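Local atomic coordinates of titin heart isoform N2-B (PDB entry 2BK8), a protein that forms part of the giant filament of the muscle sarcomere, this fragment being an immunoglobulin-like domain (M1) from its M-band region. Residues 63-66 / 67-71. Sequence-based numbering, arbitrary orientation.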
loop_
_atom_site.group_PDB
_atom_site.type_symbol
_atom_site.label_atom_id
_atom_site.label_comp_id
_atom_site.label_asym_id
_atom_site.label_seq_id
_atom_site.Cartn_x
_atom_site.Cartn_y
_atom_site.Cartn_z
ATOM N N LYS A 63 5.334 9.308 4.168
ATOM C CA LYS A 63 6.227 10.320 4.773
ATOM C C LYS A 63 5.545 11.263 5.775
ATOM O O LYS A 63 4.324 11.392 5.764
ATOM C CB LYS A 63 6.867 11.179 3.674
ATOM C CG LYS A 63 7.966 10.491 2.882
ATOM C CD LYS A 63 7.544 9.104 2.410
ATOM C CE LYS A 63 8.656 8.132 2.683
ATOM N NZ LYS A 63 8.506 6.918 1.851
ATOM N N ASP A 64 6.355 11.973 6.574
ATOM C CA ASP A 64 5.887 13.001 7.518
ATOM C C ASP A 64 4.657 12.546 8.297
ATOM O O ASP A 64 3.596 13.148 8.214
ATOM C CB ASP A 64 5.587 14.331 6.793
ATOM C CG ASP A 64 6.803 14.941 6.151
ATOM O OD1 ASP A 64 7.703 15.389 6.892
ATOM O OD2 ASP A 64 6.843 15.019 4.900
ATOM N N ILE A 65 4.781 11.451 9.036
ATOM C CA ILE A 65 3.602 10.826 9.677
ATOM C C ILE A 65 2.878 11.771 10.653
ATOM O O ILE A 65 3.524 12.583 11.385
ATOM C CB ILE A 65 3.985 9.444 10.340
ATOM C CG1 ILE A 65 4.259 8.379 9.247
ATOM C CG2 ILE A 65 2.953 9.037 11.449
ATOM C CD1 ILE A 65 3.044 7.855 8.545
ATOM N N THR A 66 1.540 11.750 10.625
ATOM C CA THR A 66 0.719 12.452 11.651
ATOM C C THR A 66 -0.338 11.476 12.191
ATOM O O THR A 66 -0.523 10.379 11.648
ATOM C CB THR A 66 -0.048 13.732 11.118
ATOM O OG1 THR A 66 -1.133 13.325 10.248
ATOM C CG2 THR A 66 0.890 14.700 10.395
ATOM N N LYS A 67 -1.047 11.872 13.243
ATOM C CA LYS A 67 -2.189 11.079 13.738
ATOM C C LYS A 67 -3.236 10.765 12.648
ATOM O O LYS A 67 -3.889 9.715 12.700
ATOM C CB LYS A 67 -2.840 11.761 14.955
ATOM C CG LYS A 67 -1.994 11.639 16.240
ATOM C CD LYS A 67 -2.761 12.160 17.450
ATOM C CE LYS A 67 -1.948 12.068 18.714
ATOM N NZ LYS A 67 -1.001 13.205 18.783
ATOM N N LEU A 68 -3.396 11.660 11.662
ATOM C CA LEU A 68 -4.351 11.433 10.544
ATOM C C LEU A 68 -4.088 10.156 9.756
ATOM O O LEU A 68 -4.996 9.622 9.129
ATOM C CB LEU A 68 -4.352 12.585 9.548
ATOM C CG LEU A 68 -4.912 13.926 10.028
ATOM C CD1 LEU A 68 -4.709 14.950 8.922
ATOM C CD2 LEU A 68 -6.399 13.860 10.403
ATOM N N ASP A 69 -2.834 9.696 9.781
ATOM C CA ASP A 69 -2.387 8.573 8.953
ATOM C C ASP A 69 -2.748 7.189 9.500
ATOM O O ASP A 69 -2.563 6.202 8.792
ATOM C CB ASP A 69 -0.855 8.694 8.643
ATOM C CG ASP A 69 -0.523 9.973 7.864
ATOM O OD1 ASP A 69 -1.263 10.316 6.893
ATOM O OD2 ASP A 69 0.452 10.670 8.242
ATOM N N ASP A 70 -3.253 7.131 10.738
ATOM C CA ASP A 70 -3.676 5.876 11.379
ATOM C C ASP A 70 -4.928 5.327 10.659
ATOM O O ASP A 70 -5.951 6.022 10.554
ATOM C CB ASP A 70 -3.889 6.099 12.895
ATOM C CG ASP A 70 -4.179 4.801 13.672
ATOM O OD1 ASP A 70 -5.136 4.088 13.286
ATOM O OD2 ASP A 70 -3.471 4.520 14.680
ATOM N N GLY A 71 -4.830 4.090 10.161
ATOM C CA GLY A 71 -5.962 3.378 9.511
ATOM C C GLY A 71 -5.568 2.187 8.646
ATOM O O GLY A 71 -4.552 1.498 8.903
#
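Thr-66 and Asp-69 hold this short turn together through two hydrogen bonds. The backbone N of Thr-66 gives a nearly straight bond to Asp-69 OD2, 2.8 Å long with 164° at the hydrogen. The oxygen is met on its anti side, with the donor 29° out of the carboxylate plane. In return Asp-69 N bonds to Thr-66 O at 3.0 Å, approaching from well above the carbonyl plane, and so closes the first turn of the 3-10 segment 67-69. A third, weak bond runs from Leu-68 N to Thr-66 OG1 (3.1 Å); with chi1 at 71°, the hydroxyl sits between its own backbone N and carbonyl carbon, facing the start of the 3-10 turn. The carboxylate thus folds back onto the backbone N three residues earlier.

All this lies in the connection from strand 57-62 to strand 71-78, which passes from one sheet of the immunoglobulin sandwich to the other. Asp-69, Gly-71 and Tyr-73 form the Asp-x-Gly-x-Tyr signature of such domains, and the Tyr-73 hydroxyl bonds to Asp-69 O in the classic tyrosine corner.

Charge adds to the grip, since Asp-69 OD2 also makes a salt bridge with Lys-48 NZ. With alanine in place of Asp-69, Thr-66 N and the Lys-48 ammonium would probably both lose this acceptor, and the start of the turn would be freer to shift.

Van der Waals contacts are few. Ile-65 CD1 lies 3.8 Å from Asp-69 OD2 and 4.0 Å from Asp-69 CB, a methyl set against the flank of the buried acid, while the same side chain packs on Leu-90 and Val-92 of strand 83-92. Beside Thr-66 OG1 comes Leu-68 CB, 3.4 Å away. Lys-67 heads outward from the turn, and its NZ pairs with Glu-15.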